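Local coordinates for protein nitrilotriacetate monooxygenase (Burkholderia pseudomallei, PDB 3SDO) that probably acts as an FMN-dependent monooxygenase of the NtaA/SnaA/DszA family, built on a luciferase-like TIM barrel, at residues 10-15 with 380-385; 50-55 with 407-412. All coordinates share one frame; numbering follows the deposited sequence.

Overall arrangement
Near the N terminus, strand 11-15 enters the parallel barrel and is followed by helix 39-51. Much later the chain runs through helix 375-387, strand 393-396 and helix 401-418. Interaction 1 closes a loop of 364 residues by setting helix 375-387 against the start of strand 11-15. Interaction 2 closes one of 351 residues by bringing helix 401-418 to the turn that follows helix 39-51. The two loops cross, because their segments alternate along the chain. Strand 11-15 pairs with both 56-59 and 393-396, so both contacts lie where the barrel closes. They touch each other through Phe12 and Met382, which both meet Phe408.

Interaction 1. Residues 10-15 with 380-385; sequences IHFGVL and SEMIRW
Strand 11-15 and helix 375-387 come closest just before the strand begins, with Ile10 CA and Ile383 CA 8.3 Å apart. The contact is buried and apolar. Ile10 points toward the helix, and its extended chain (chi2 174°) brings the CD1 tip to 4.5 Å from Ile383 CG1. Met382 also faces the strand, with its SD 4.2 Å from Phe12 CZ. The line from SD to the Phe12 ring centroid is 5.4 Å long and 81° off the ring normal, a Met-aromatic contact at the ring edge. Strand 393-396 borders the same site, since Phe394 touches both Ile10 and Met382. Helix 375-387 thus packs on the outside of the barrel sheet, as helices do in a beta/alpha barrel. The helix keeps its charge on another side. Arg384 forms a salt bridge with Glu381, gripping the carboxylate side-on: NE bonds OE1 at 3.0 Å and NH2 bonds OE2 at 2.9 Å. Trp385 NE1 gives a second bond to Glu381 OE2, 3.0 Å long, from the same face as Arg384 NH2. This probably stabilises the negative charge. No directional polar bond joins 10-15 to 380-385, so side-chain shape and the Met-aromatic approach set how the helix lies there.

Interaction 2. Residues 50-55 with 407-412; sequences ENAGIA and DFVDHV
Glu50 OE2 is gripped by three backbone N-H groups, those of Ser91, Lys92 and Ile93. This ties the last turn of helix 39-51 to the loop leading into strand 94-100. The contact with helix 401-418 follows directly in the chain. Ala52 CB points at Val409 and lies 3.6 Å from its CG1 and 3.7 Å from its CB. Ile54 adds its far end, CD1, which is 4.0 Å from Val409 CG1. The side chains of Ile54 and Val409 cross at about a right angle. Val409 CG1 stands anti to its own carbonyl carbon (chi1 -61°), and this single methyl meets both partners. Between Ala52 and Ile54 the chain turns at Gly53, whose phi of 87° belongs to a Schellman motif. Gly53 N bonds Glu50 O at 3.1 Å. The turn lets Ala52 and Ile54 both face the same valine. Beside the apolar patch, Asp410 OD2 forms a salt bridge with Arg48 NH2 of helix 39-51. Close methyl packing therefore joins the turn after helix 39-51 to helix 401-418, with a charged pair bridging the two helices alongside.

Interaction 1. Residues 10-15 with 380-385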
loop_
_atom_site.group_PDB
_atom_site.type_symbol
_atom_site.label_atom_id
_atom_site.label_comp_id
_atom_site.label_asym_id
_atom_site.label_seq_id
_atom_site.Cartn_x
_atom_site.Cartn_y
_atom_site.Cartn_z
ATOM N N ILE A 10 -26.570 12.328 7.057
ATOM C CA ILE A 10 -25.734 12.625 5.905
ATOM C C ILE A 10 -24.387 11.940 6.095
ATOM O O ILE A 10 -23.696 12.182 7.092
ATOM C CB ILE A 10 -25.567 14.143 5.729
ATOM C CG1 ILE A 10 -26.946 14.777 5.495
ATOM C CG2 ILE A 10 -24.556 14.459 4.588
ATOM C CD1 ILE A 10 -26.934 16.304 5.459
ATOM N N HIS A 11 -24.035 11.027 5.180
ATOM C CA HIS A 11 -22.742 10.343 5.259
ATOM C C HIS A 11 -21.608 11.298 4.861
ATOM O O HIS A 11 -21.770 12.117 3.962
ATOM C CB HIS A 11 -22.704 9.121 4.317
ATOM C CG HIS A 11 -23.790 8.114 4.556
ATOM N ND1 HIS A 11 -23.699 7.138 5.530
ATOM C CD2 HIS A 11 -24.978 7.913 3.929
ATOM C CE1 HIS A 11 -24.799 6.399 5.507
ATOM N NE2 HIS A 11 -25.586 6.840 4.539
ATOM N N PHE A 12 -20.445 11.157 5.490
ATOM C CA PHE A 12 -19.255 11.908 5.087
ATOM C C PHE A 12 -18.052 11.028 4.924
ATOM O O PHE A 12 -17.822 10.088 5.704
ATOM C CB PHE A 12 -18.915 12.968 6.121
ATOM C CG PHE A 12 -19.900 14.100 6.152
ATOM C CD1 PHE A 12 -19.735 15.185 5.338
ATOM C CD2 PHE A 12 -21.001 14.045 6.981
ATOM C CE1 PHE A 12 -20.658 16.233 5.346
ATOM C CE2 PHE A 12 -21.903 15.067 7.018
ATOM C CZ PHE A 12 -21.737 16.174 6.180
ATOM N N GLY A 13 -17.252 11.380 3.930
ATOM C CA GLY A 13 -15.890 10.875 3.796
ATOM C C GLY A 13 -14.946 12.060 3.826
ATOM O O GLY A 13 -15.356 13.180 3.542
ATOM N N VAL A 14 -13.676 11.823 4.131
ATOM C CA VAL A 14 -12.674 12.893 4.057
ATOM C C VAL A 14 -11.508 12.483 3.166
ATOM O O VAL A 14 -10.868 11.431 3.369
ATOM C CB VAL A 14 -12.208 13.366 5.474
ATOM C CG1 VAL A 14 -11.599 12.225 6.277
ATOM C CG2 VAL A 14 -11.267 14.507 5.375
ATOM N N LEU A 15 -11.300 13.299 2.137
ATOM C CA LEU A 15 -10.129 13.222 1.284
ATOM C C LEU A 15 -8.960 13.768 2.076
ATOM O O LEU A 15 -8.930 14.961 2.401
ATOM C CB LEU A 15 -10.312 14.061 0.014
ATOM C CG LEU A 15 -9.013 14.335 -0.796
ATOM C CD1 LEU A 15 -8.473 13.017 -1.341
ATOM C CD2 LEU A 15 -9.180 15.382 -1.929
ATOM N N SER A 380 -27.152 24.401 6.217
ATOM C CA SER A 380 -28.371 24.570 5.450
ATOM C C SER A 380 -28.168 24.209 3.963
ATOM O O SER A 380 -29.041 23.605 3.361
ATOM C CB SER A 380 -28.934 25.989 5.584
ATOM O OG SER A 380 -29.524 26.194 6.868
ATOM N N GLU A 381 -27.019 24.578 3.398
ATOM C CA GLU A 381 -26.720 24.282 1.988
ATOM C C GLU A 381 -26.476 22.782 1.788
ATOM O O GLU A 381 -26.955 22.197 0.817
ATOM C CB GLU A 381 -25.510 25.101 1.530
ATOM C CG GLU A 381 -25.110 24.901 0.083
ATOM C CD GLU A 381 -26.112 25.452 -0.929
ATOM O OE1 GLU A 381 -27.135 26.058 -0.538
ATOM O OE2 GLU A 381 -25.856 25.277 -2.141
ATOM N N MET A 382 -25.758 22.154 2.707
ATOM C CA MET A 382 -25.585 20.693 2.664
ATOM C C MET A 382 -26.924 19.990 2.745
ATOM O O MET A 382 -27.167 19.025 2.008
ATOM C CB MET A 382 -24.669 20.181 3.789
ATOM C CG MET A 382 -23.225 20.680 3.654
ATOM S SD MET A 382 -22.159 20.222 5.051
ATOM C CE MET A 382 -20.755 21.257 4.621
ATOM N N ILE A 383 -27.780 20.456 3.655
ATOM C CA ILE A 383 -29.126 19.898 3.803
ATOM C C ILE A 383 -29.901 20.078 2.514
ATOM O O ILE A 383 -30.590 19.172 2.068
ATOM C CB ILE A 383 -29.875 20.529 4.982
ATOM C CG1 ILE A 383 -29.319 19.968 6.304
ATOM C CG2 ILE A 383 -31.427 20.337 4.824
ATOM C CD1 ILE A 383 -29.642 20.803 7.581
ATOM N N ARG A 384 -29.759 21.241 1.892
ATOM C CA ARG A 384 -30.430 21.502 0.623
ATOM C C ARG A 384 -30.009 20.491 -0.452
ATOM O O ARG A 384 -30.870 19.930 -1.156
ATOM C CB ARG A 384 -30.145 22.927 0.140
ATOM C CG ARG A 384 -30.778 23.249 -1.206
ATOM C CD ARG A 384 -30.656 24.711 -1.570
ATOM N NE ARG A 384 -29.402 24.971 -2.253
ATOM C CZ ARG A 384 -29.221 24.975 -3.572
ATOM N NH1 ARG A 384 -30.225 24.708 -4.398
ATOM N NH2 ARG A 384 -28.007 25.244 -4.070
ATOM N N TRP A 385 -28.699 20.253 -0.575
ATOM C CA TRP A 385 -28.196 19.300 -1.581
ATOM C C TRP A 385 -28.771 17.899 -1.363
ATOM O O TRP A 385 -29.116 17.209 -2.316
ATOM C CB TRP A 385 -26.658 19.224 -1.566
ATOM C CG TRP A 385 -25.990 20.367 -2.281
ATOM C CD1 TRP A 385 -26.256 21.692 -2.123
ATOM C CD2 TRP A 385 -24.955 20.282 -3.264
ATOM N NE1 TRP A 385 -25.464 22.443 -2.943
ATOM C CE2 TRP A 385 -24.654 21.604 -3.666
ATOM C CE3 TRP A 385 -24.240 19.223 -3.840
ATOM C CZ2 TRP A 385 -23.668 21.896 -4.609
ATOM C CZ3 TRP A 385 -23.264 19.516 -4.793
ATOM C CH2 TRP A 385 -22.983 20.848 -5.159
#

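Interaction 2. Residues 50-55 with 407-412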
loop_
_atom_site.group_PDB
_atom_site.type_symbol
_atom_site.label_atom_id
_atom_site.label_comp_id
_atom_site.label_asym_id
_atom_site.label_seq_id
_atom_site.Cartn_x
_atom_site.Cartn_y
_atom_site.Cartn_z
ATOM N N GLU A 50 -12.314 10.306 12.481
ATOM C CA GLU A 50 -12.933 9.135 13.079
ATOM C C GLU A 50 -13.676 9.511 14.364
ATOM O O GLU A 50 -14.792 9.051 14.615
ATOM C CB GLU A 50 -11.880 8.060 13.383
ATOM C CG GLU A 50 -12.439 6.816 14.057
ATOM C CD GLU A 50 -11.385 5.731 14.242
ATOM O OE1 GLU A 50 -10.456 5.931 15.063
ATOM O OE2 GLU A 50 -11.474 4.687 13.552
ATOM N N ASN A 51 -13.049 10.332 15.191
ATOM C CA ASN A 51 -13.672 10.694 16.457
ATOM C C ASN A 51 -14.958 11.537 16.275
ATOM O O ASN A 51 -15.795 11.583 17.170
ATOM C CB ASN A 51 -12.670 11.453 17.319
ATOM C CG ASN A 51 -11.579 10.561 17.874
ATOM O OD1 ASN A 51 -11.675 9.326 17.834
ATOM N ND2 ASN A 51 -10.554 11.189 18.451
ATOM N N ALA A 52 -15.099 12.182 15.114
ATOM C CA ALA A 52 -16.270 13.005 14.774
ATOM C C ALA A 52 -17.393 12.196 14.102
ATOM O O ALA A 52 -18.482 12.720 13.818
ATOM C CB ALA A 52 -15.815 14.152 13.846
ATOM N N GLY A 53 -17.128 10.930 13.817
ATOM C CA GLY A 53 -18.103 10.088 13.138
ATOM C C GLY A 53 -18.093 10.140 11.618
ATOM O O GLY A 53 -19.034 9.676 10.972
ATOM N N ILE A 54 -17.024 10.666 11.038
ATOM C CA ILE A 54 -16.846 10.611 9.593
ATOM C C ILE A 54 -16.635 9.144 9.181
ATOM O O ILE A 54 -15.898 8.403 9.806
ATOM C CB ILE A 54 -15.709 11.572 9.129
ATOM C CG1 ILE A 54 -16.159 13.010 9.336
ATOM C CG2 ILE A 54 -15.353 11.368 7.659
ATOM C CD1 ILE A 54 -15.104 14.085 9.012
ATOM N N ALA A 55 -17.326 8.725 8.137
ATOM C CA ALA A 55 -17.427 7.281 7.796
ATOM C C ALA A 55 -16.151 6.689 7.190
ATOM O O ALA A 55 -15.855 5.508 7.390
ATOM C CB ALA A 55 -18.564 7.069 6.818
ATOM N N ASP A 407 -12.331 22.977 11.840
ATOM C CA ASP A 407 -13.539 23.819 11.766
ATOM C C ASP A 407 -14.762 22.997 11.442
ATOM O O ASP A 407 -15.847 23.193 12.029
ATOM C CB ASP A 407 -13.423 24.895 10.689
ATOM C CG ASP A 407 -12.477 26.029 11.066
ATOM O OD1 ASP A 407 -11.997 26.079 12.213
ATOM O OD2 ASP A 407 -12.190 26.863 10.171
ATOM N N PHE A 408 -14.629 22.112 10.457
ATOM C CA PHE A 408 -15.773 21.358 10.003
ATOM C C PHE A 408 -16.294 20.444 11.114
ATOM O O PHE A 408 -17.496 20.428 11.407
ATOM C CB PHE A 408 -15.451 20.559 8.737
ATOM C CG PHE A 408 -16.605 19.774 8.236
ATOM C CD1 PHE A 408 -16.775 18.454 8.626
ATOM C CD2 PHE A 408 -17.558 20.369 7.416
ATOM C CE1 PHE A 408 -17.869 17.726 8.194
ATOM C CE2 PHE A 408 -18.647 19.650 6.989
ATOM C CZ PHE A 408 -18.805 18.324 7.384
ATOM N N VAL A 409 -15.400 19.693 11.749
ATOM C CA VAL A 409 -15.840 18.736 12.770
ATOM C C VAL A 409 -16.309 19.423 14.049
ATOM O O VAL A 409 -17.242 18.954 14.687
ATOM C CB VAL A 409 -14.764 17.635 13.095
ATOM C CG1 VAL A 409 -14.442 16.824 11.847
ATOM C CG2 VAL A 409 -13.514 18.218 13.684
ATOM N N ASP A 410 -15.681 20.530 14.422
ATOM C CA ASP A 410 -16.046 21.210 15.658
ATOM C C ASP A 410 -17.295 22.087 15.508
ATOM O O ASP A 410 -18.050 22.256 16.464
ATOM C CB ASP A 410 -14.864 22.033 16.189
ATOM C CG ASP A 410 -13.724 21.161 16.719
ATOM O OD1 ASP A 410 -13.866 19.922 16.849
ATOM O OD2 ASP A 410 -12.668 21.721 17.009
ATOM N N HIS A 411 -17.532 22.619 14.312
ATOM C CA HIS A 411 -18.580 23.615 14.132
ATOM C C HIS A 411 -19.713 23.221 13.202
ATOM O O HIS A 411 -20.838 23.574 13.463
ATOM C CB HIS A 411 -17.966 24.945 13.730
ATOM C CG HIS A 411 -16.995 25.448 14.744
ATOM N ND1 HIS A 411 -15.635 25.474 14.520
ATOM C CD2 HIS A 411 -17.175 25.823 16.031
ATOM C CE1 HIS A 411 -15.022 25.905 15.610
ATOM N NE2 HIS A 411 -15.935 26.121 16.543
ATOM N N VAL A 412 -19.444 22.481 12.137
ATOM C CA VAL A 412 -20.512 22.101 11.230
ATOM C C VAL A 412 -21.260 20.839 11.666
ATOM O O VAL A 412 -22.507 20.839 11.721
ATOM C CB VAL A 412 -20.026 21.976 9.781
ATOM C CG1 VAL A 412 -21.184 21.625 8.901
ATOM C CG2 VAL A 412 -19.384 23.302 9.324
#